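Side-chain contacts in putative solute-binding component of ABC transporter (Clostridium phytofermentans, PDB 4YS6), which probably captures sugars outside the cell for import by an ABC transporter, and here holds beta-D-glucopyranose in the cleft between its two domains: residues V242-N246 with D247-L251; D272-I275 with A276-K279; V144-K147 with Q148-I152. All blocks are in the same frame, centred on the assembly; numbering follows the deposited sequence.

Contact 1 (V242-N246 with D247-L251). With BGC (beta-D-glucopyranose), chain D.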
loop_
_atom_site.group_PDB
_atom_site.type_symbol
_atom_site.label_atom_id
_atom_site.label_comp_id
_atom_site.label_asym_id
_atom_site.label_seq_id
_atom_site.Cartn_x
_atom_site.Cartn_y
_atom_site.Cartn_z
ATOM N N VAL A 242 1.005 14.140 10.964
ATOM C CA VAL A 242 1.882 13.028 10.584
ATOM C C VAL A 242 1.376 12.426 9.278
ATOM O O VAL A 242 0.296 11.848 9.210
ATOM C CB VAL A 242 1.959 11.937 11.665
ATOM C CG1 VAL A 242 3.111 10.964 11.364
ATOM C CG2 VAL A 242 2.183 12.555 13.035
ATOM N N LEU A 243 2.169 12.593 8.237
ATOM C CA LEU A 243 1.899 11.972 6.958
ATOM C C LEU A 243 2.330 10.525 7.044
ATOM O O LEU A 243 3.530 10.241 7.110
ATOM C CB LEU A 243 2.651 12.702 5.845
ATOM C CG LEU A 243 2.673 12.022 4.491
ATOM C CD1 LEU A 243 1.223 11.912 3.980
ATOM C CD2 LEU A 243 3.559 12.830 3.535
ATOM N N CYS A 244 1.350 9.629 7.097
ATOM C CA CYS A 244 1.615 8.194 7.060
ATOM C C CYS A 244 1.097 7.665 5.749
ATOM O O CYS A 244 -0.068 7.882 5.423
ATOM C CB CYS A 244 0.937 7.449 8.192
ATOM S SG CYS A 244 1.505 8.004 9.816
ATOM N N SER A 245 1.938 6.920 5.034
ATOM C CA SER A 245 1.538 6.417 3.731
ATOM C C SER A 245 0.519 5.292 3.805
ATOM O O SER A 245 -0.168 5.042 2.808
ATOM C CB SER A 245 2.763 5.946 2.922
ATOM O OG SER A 245 3.648 7.018 2.607
ATOM N N ASN A 246 0.386 4.601 4.938
ATOM C CA ASN A 246 -0.638 3.573 5.031
ATOM C C ASN A 246 -1.098 3.340 6.449
ATOM O O ASN A 246 -0.627 3.962 7.391
ATOM C CB ASN A 246 -0.148 2.250 4.420
ATOM C CG ASN A 246 0.684 1.428 5.389
ATOM O OD1 ASN A 246 1.374 1.972 6.266
ATOM N ND2 ASN A 246 0.593 0.100 5.272
ATOM N N ASP A 247 -2.021 2.418 6.603
ATOM C CA ASP A 247 -2.581 2.146 7.916
ATOM C C ASP A 247 -1.621 1.401 8.855
ATOM O O ASP A 247 -1.616 1.677 10.048
ATOM C CB ASP A 247 -3.867 1.370 7.759
ATOM C CG ASP A 247 -5.098 2.266 7.439
ATOM O OD1 ASP A 247 -4.971 3.503 7.254
ATOM O OD2 ASP A 247 -6.213 1.690 7.388
ATOM N N SER A 248 -0.784 0.483 8.373
ATOM C CA SER A 248 0.077 -0.228 9.320
ATOM C C SER A 248 1.084 0.747 9.939
ATOM O O SER A 248 1.368 0.656 11.151
ATOM C CB SER A 248 0.776 -1.444 8.674
ATOM O OG SER A 248 1.694 -1.082 7.653
ATOM N N THR A 249 1.572 1.729 9.174
ATOM C CA THR A 249 2.465 2.711 9.773
ATOM C C THR A 249 1.679 3.692 10.641
ATOM O O THR A 249 2.122 4.032 11.744
ATOM C CB THR A 249 3.302 3.464 8.723
ATOM O OG1 THR A 249 2.465 4.162 7.807
ATOM C CG2 THR A 249 4.194 2.486 7.958
ATOM N N ALA A 250 0.501 4.103 10.191
ATOM C CA ALA A 250 -0.324 4.981 11.016
ATOM C C ALA A 250 -0.665 4.369 12.366
ATOM O O ALA A 250 -0.745 5.078 13.381
ATOM C CB ALA A 250 -1.598 5.353 10.271
ATOM N N LEU A 251 -0.937 3.074 12.383
ATOM C CA LEU A 251 -1.243 2.392 13.637
ATOM C C LEU A 251 -0.095 2.477 14.645
ATOM O O LEU A 251 -0.311 2.667 15.845
ATOM C CB LEU A 251 -1.590 0.942 13.369
ATOM C CG LEU A 251 -2.061 0.138 14.559
ATOM C CD1 LEU A 251 -3.315 0.776 15.148
ATOM C CD2 LEU A 251 -2.337 -1.289 14.117
HETATM C C2 BGC D . 0.103 -1.564 -0.667
HETATM C C3 BGC D . -0.580 -0.941 0.506
HETATM C C4 BGC D . -0.258 -1.614 1.774
HETATM C C5 BGC D . 1.217 -1.762 1.987
HETATM C C6 BGC D . 1.585 -2.635 3.168
HETATM C C1 BGC D . 1.629 -1.533 -0.446
HETATM O O1 BGC D . 2.283 -2.080 -1.413
HETATM O O2 BGC D . -0.210 -0.844 -1.853
HETATM O O3 BGC D . -2.030 -0.998 0.225
HETATM O O4 BGC D . -0.742 -0.858 2.912
HETATM O O5 BGC D . 1.777 -2.380 0.789
HETATM O O6 BGC D . 0.837 -3.840 3.190
#
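Asn246 is the N-cap of helix 247-260 and also a residue of the glucose pocket. It caps through its contact with Thr249. Thr249 N donates to Asn246 OD1 over 2.9 Å, with an N-H...O angle of 164°. The donor stands above the carbonyl plane of the side-chain amide. Thr249 OG1 is 2.9 Å from Asn246 OD1 and 3.1 Å from Asn246 O. Its single proton could serve either oxygen. The two side chains cross at about a right angle.

The other end of the amide serves the sugar. Asn246 ND2 donates to O4 of beta-D-glucopyranose over 2.9 Å, an almost straight bond. Asn246 ND2 also donates to Ser248 OG, again at 2.9 Å, and this hydroxyl lies in the amide plane. Ser248 OG is itself hydrogen-bonded to Trp216 O, which anchors it. With OD1 held by the helix start and ND2 held by Ser248 and the sugar, the amide cannot easily flip. Its first torsion of 83° places CG between the backbone N and the carbonyl carbon, from where OD1 reaches the turn. The backbone oxygen Asn246 O accepts from Ala250 N at 3.0 Å in the first helical turn.

Behind the cap the packing is apolar. Cys244 CB lies 3.9 Å from Ala250 CB, and Cys244 SG rests against Ala250 CA.

The contact is buried where strand 241-244 passes into helix 247-260, in a beta-alpha-beta unit that ends in strand 267-268. Leu243 packs on helix 177-195. Leu251 and Ala250 touch helix 275-282, and Asp247 OD2 accepts from Asp274 N just before that helix.

Contact 2 (D272-I275 with A276-K279). With BGC (beta-D-glucopyranose), chain D.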
loop_
_atom_site.group_PDB
_atom_site.type_symbol
_atom_site.label_atom_id
_atom_site.label_comp_id
_atom_site.label_asym_id
_atom_site.label_seq_id
_atom_site.Cartn_x
_atom_site.Cartn_y
_atom_site.Cartn_z
ATOM N N ASP A 272 -5.868 1.911 3.396
ATOM C CA ASP A 272 -6.302 0.495 3.343
ATOM C C ASP A 272 -7.595 0.250 4.133
ATOM O O ASP A 272 -8.255 -0.779 3.934
ATOM C CB ASP A 272 -5.287 -0.527 3.903
ATOM C CG ASP A 272 -4.040 -0.684 3.058
ATOM O OD1 ASP A 272 -3.959 -0.144 1.934
ATOM O OD2 ASP A 272 -3.143 -1.425 3.540
ATOM N N CYS A 273 -7.923 1.147 5.055
ATOM C CA CYS A 273 -9.034 0.937 5.979
ATOM C C CYS A 273 -8.915 -0.403 6.702
ATOM O O CYS A 273 -9.894 -1.183 6.764
ATOM C CB CYS A 273 -10.387 1.021 5.262
ATOM S SG CYS A 273 -10.711 2.698 4.661
ATOM N N ASP A 274 -7.720 -0.690 7.226
ATOM C CA ASP A 274 -7.564 -1.821 8.142
ATOM C C ASP A 274 -8.539 -1.660 9.305
ATOM O O ASP A 274 -8.818 -0.556 9.752
ATOM C CB ASP A 274 -6.140 -1.917 8.716
ATOM C CG ASP A 274 -5.100 -2.322 7.687
ATOM O OD1 ASP A 274 -5.469 -2.793 6.584
ATOM O OD2 ASP A 274 -3.893 -2.214 8.018
ATOM N N ILE A 275 -9.000 -2.773 9.847
ATOM C CA ILE A 275 -9.993 -2.747 10.911
ATOM C C ILE A 275 -9.508 -1.969 12.129
ATOM O O ILE A 275 -10.251 -1.174 12.672
ATOM C CB ILE A 275 -10.388 -4.186 11.319
ATOM C CG1 ILE A 275 -11.209 -4.800 10.200
ATOM C CG2 ILE A 275 -11.214 -4.212 12.606
ATOM C CD1 ILE A 275 -11.440 -6.297 10.354
ATOM N N ALA A 276 -8.277 -2.204 12.565
ATOM C CA ALA A 276 -7.728 -1.501 13.720
ATOM C C ALA A 276 -7.798 0.010 13.521
ATOM O O ALA A 276 -8.149 0.757 14.447
ATOM C CB ALA A 276 -6.287 -1.928 13.956
ATOM N N ASN A 277 -7.442 0.448 12.313
ATOM C CA ASN A 277 -7.423 1.875 12.003
ATOM C C ASN A 277 -8.810 2.462 11.876
ATOM O O ASN A 277 -9.011 3.618 12.258
ATOM C CB ASN A 277 -6.635 2.120 10.734
ATOM C CG ASN A 277 -5.238 1.612 10.852
ATOM O OD1 ASN A 277 -5.026 0.406 10.944
ATOM N ND2 ASN A 277 -4.270 2.513 10.845
ATOM N N VAL A 278 -9.763 1.698 11.345
ATOM C CA VAL A 278 -11.141 2.193 11.301
ATOM C C VAL A 278 -11.660 2.415 12.714
ATOM O O VAL A 278 -12.276 3.444 13.015
ATOM C CB VAL A 278 -12.065 1.235 10.543
ATOM C CG1 VAL A 278 -13.527 1.748 10.572
ATOM C CG2 VAL A 278 -11.591 1.095 9.117
ATOM N N LYS A 279 -11.409 1.469 13.604
ATOM C CA LYS A 279 -11.807 1.656 14.994
ATOM C C LYS A 279 -11.140 2.880 15.608
ATOM O O LYS A 279 -11.787 3.625 16.337
ATOM C CB LYS A 279 -11.473 0.415 15.803
ATOM C CG LYS A 279 -12.356 -0.764 15.451
ATOM C CD LYS A 279 -11.914 -2.024 16.179
ATOM C CE LYS A 279 -12.861 -3.180 15.916
ATOM N NZ LYS A 279 -12.586 -4.332 16.835
HETATM C C2 BGC D . 0.103 -1.564 -0.667
HETATM C C3 BGC D . -0.580 -0.941 0.506
HETATM C C4 BGC D . -0.258 -1.614 1.774
HETATM C C5 BGC D . 1.217 -1.762 1.987
HETATM C C6 BGC D . 1.585 -2.635 3.168
HETATM C C1 BGC D . 1.629 -1.533 -0.446
HETATM O O1 BGC D . 2.283 -2.080 -1.413
HETATM O O2 BGC D . -0.210 -0.844 -1.853
HETATM O O3 BGC D . -2.030 -0.998 0.225
HETATM O O4 BGC D . -0.742 -0.858 2.912
HETATM O O5 BGC D . 1.777 -2.380 0.789
HETATM O O6 BGC D . 0.837 -3.840 3.190
HETATM O O HOH W 1 -3.008 -1.512 10.512
#
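Asp274 and Asn277 lie side by side and point the same way, with carboxylate and amide planes 72° apart. Asp274 CB is 3.4 Å from Asn277 OD1. The two acceptor oxygens, Asp274 OD2 and Asn277 OD1, are 4.1 Å apart and are bridged by one water. It donates to Asp274 OD2 over 2.7 Å and to Asn277 OD1 over 2.8 Å. Both protons of the water are thus used. Asp274 is the N-cap residue, but its side chain makes no capping bond. Asn277 ND2 turns to Gln286 OE1 and to Asp247 O, which fixes which end of the amide faces the water.

Ile275 and Lys279 form a second parallel pair one turn apart. Ile275 CG2, anti to the backbone N, meets Lys279 CE at 3.8 Å. The lysine chain is extended, and its NZ forms a salt bridge with the terminal carboxylate of Lys360. On another side of the turn, Val278 CG2 packs against Cys273 CB at 4.0 Å, and Val278 also touches helix 344-349. Val278 N donates to Asp274 O, and Lys279 N to Ile275 O.

Just before this turn, Asp272 grips the sugar with both oxygens: OD1 accepts from O3 over 2.7 Å and OD2 from O4 over 2.5 Å. A carboxylate that takes two adjacent hydroxyls is a typical feature of sugar sites in periplasmic binding proteins.

Contact 3 (V144-K147 with Q148-I152); sequences VGTK and QGEYI
The contact runs along the middle of helix 141-155, over rather more than two turns, where Val144 and Gln148 lie side by side and point the same way. Val144 CG1 is anti to the backbone N (chi1 169°), which brings it alongside the amide of Gln148, 3.9 Å from NE2. The aliphatic part of Gln148 lies along the backbone, with CG 3.4 Å from Val144 O. Gln148 OE1 comes within 3.8 Å of Gly145 CA. Gln148 NE2 is hydrogen-bonded to Gly270 O and Ser245 O, so this buried side-chain amide has partners for its N-H groups.

Thr146 and Glu150 make a second pair, also alongside each other. Thr146 CG2 approaches Glu150 CD at 3.6 Å, but Thr146 has two conformers, so this contact is less certain. Glu150 is exposed, and its CG passes 3.3 Å from Thr146 O.

The backbone is hydrogen-bonded from residue i+4 to residue i throughout. Gln148 N donates to Val144 O, Gly149 N to Gly145 O at 3.0 Å, Glu150 N to Thr146 O at 2.8 Å, and Tyr151 N to Lys147 O.

One face of the helix lies against the parallel four-stranded sheet. Gln148 and Ile152 touch Leu243 of strand 241-244, and Tyr151 and Ile152 touch Ile267 of strand 267-268. Helix 177-195 packs beside it, against Val144, Thr146, Glu150 and Ile152.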
loop_
_atom_site.group_PDB
_atom_site.type_symbol
_atom_site.label_atom_id
_atom_site.label_comp_id
_atom_site.label_asym_id
_atom_site.label_seq_id
_atom_site.Cartn_x
_atom_site.Cartn_y
_atom_site.Cartn_z
ATOM N N VAL A 144 -3.186 8.133 -4.599
ATOM C CA VAL A 144 -3.291 7.885 -3.174
ATOM C C VAL A 144 -2.436 8.908 -2.430
ATOM O O VAL A 144 -2.872 9.531 -1.472
ATOM C CB VAL A 144 -2.832 6.452 -2.775
ATOM C CG1 VAL A 144 -2.688 6.314 -1.259
ATOM C CG2 VAL A 144 -3.777 5.380 -3.322
ATOM N N GLY A 145 -1.185 9.047 -2.858
ATOM C CA GLY A 145 -0.286 10.011 -2.254
ATOM C C GLY A 145 -0.812 11.432 -2.369
ATOM O O GLY A 145 -0.788 12.172 -1.408
ATOM N N THR A 146 -1.266 11.815 -3.564
ATOM C CA THR A 146 -1.863 13.133 -3.751
ATOM C C THR A 146 -2.966 13.387 -2.726
ATOM O O THR A 146 -3.023 14.453 -2.090
ATOM C CB THR A 146 -2.460 13.298 -5.164
ATOM O OG1 THR A 146 -1.468 13.010 -6.160
ATOM C CG2 THR A 146 -2.961 14.706 -5.369
ATOM N N LYS A 147 -3.852 12.410 -2.560
ATOM C CA LYS A 147 -5.001 12.593 -1.664
ATOM C C LYS A 147 -4.529 12.827 -0.239
ATOM O O LYS A 147 -5.100 13.653 0.492
ATOM C CB LYS A 147 -5.945 11.394 -1.713
ATOM C CG LYS A 147 -6.741 11.302 -3.007
ATOM C CD LYS A 147 -7.744 10.144 -2.939
ATOM C CE LYS A 147 -8.537 9.967 -4.201
ATOM N NZ LYS A 147 -9.396 11.139 -4.452
ATOM N N GLN A 148 -3.499 12.100 0.175
ATOM C CA GLN A 148 -2.981 12.258 1.542
ATOM C C GLN A 148 -2.344 13.636 1.723
ATOM O O GLN A 148 -2.558 14.300 2.752
ATOM C CB GLN A 148 -1.957 11.176 1.882
ATOM C CG GLN A 148 -2.565 9.773 1.879
ATOM C CD GLN A 148 -1.526 8.675 1.881
ATOM O OE1 GLN A 148 -0.404 8.849 1.401
ATOM N NE2 GLN A 148 -1.905 7.529 2.401
ATOM N N GLY A 149 -1.585 14.070 0.726
ATOM C CA GLY A 149 -0.999 15.401 0.742
ATOM C C GLY A 149 -2.027 16.509 0.732
ATOM O O GLY A 149 -1.910 17.477 1.493
ATOM N N GLU A 150 -3.041 16.381 -0.126
ATOM C CA GLU A 150 -4.064 17.413 -0.231
ATOM C C GLU A 150 -4.880 17.490 1.044
ATOM O O GLU A 150 -5.378 18.566 1.404
ATOM C CB GLU A 150 -4.976 17.141 -1.424
ATOM C CG GLU A 150 -4.294 17.436 -2.749
ATOM C CD GLU A 150 -5.171 17.193 -3.957
ATOM O OE1 GLU A 150 -4.886 17.801 -5.013
ATOM O OE2 GLU A 150 -6.132 16.398 -3.860
ATOM N N TYR A 151 -5.046 16.360 1.721
ATOM C CA TYR A 151 -5.791 16.355 2.992
ATOM C C TYR A 151 -5.069 17.209 4.026
ATOM O O TYR A 151 -5.671 18.051 4.678
ATOM C CB TYR A 151 -5.988 14.929 3.527
ATOM C CG TYR A 151 -6.846 14.921 4.763
ATOM C CD1 TYR A 151 -8.229 14.971 4.670
ATOM C CD2 TYR A 151 -6.275 14.909 6.024
ATOM C CE1 TYR A 151 -9.022 14.976 5.802
ATOM C CE2 TYR A 151 -7.060 14.927 7.156
ATOM C CZ TYR A 151 -8.431 14.950 7.039
ATOM O OH TYR A 151 -9.207 14.991 8.176
ATOM N N ILE A 152 -3.765 16.995 4.167
ATOM C CA ILE A 152 -2.962 17.774 5.096
ATOM C C ILE A 152 -2.929 19.242 4.680
ATOM O O ILE A 152 -3.097 20.125 5.513
ATOM C CB ILE A 152 -1.537 17.201 5.178
ATOM C CG1 ILE A 152 -1.593 15.840 5.888
ATOM C CG2 ILE A 152 -0.606 18.156 5.908
ATOM C CD1 ILE A 152 -0.308 15.081 5.942
#

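Overall arrangement
Along the chain the order is contact 3, contact 1, contact 2. All three belong to the half of the protein built round the parallel four-stranded sheet. Contact 1 is in the middle: its centre is about 11 Å from that of contact 2 and about 12 Å from that of contact 3. It touches both. Contacts 2 and 3 are about 18 Å apart between centres and do not meet. Leu243 of strand 241-244 packs against helix 141-155, while helix 247-260 meets helix 275-282. Contacts 1 and 2 each bring a pocket residue to O4 of the same glucose. Contact 3 stays about 7 Å from the sugar, measured from the Val144 side chain. It joins helix 141-155 to the strand leading into Asn246.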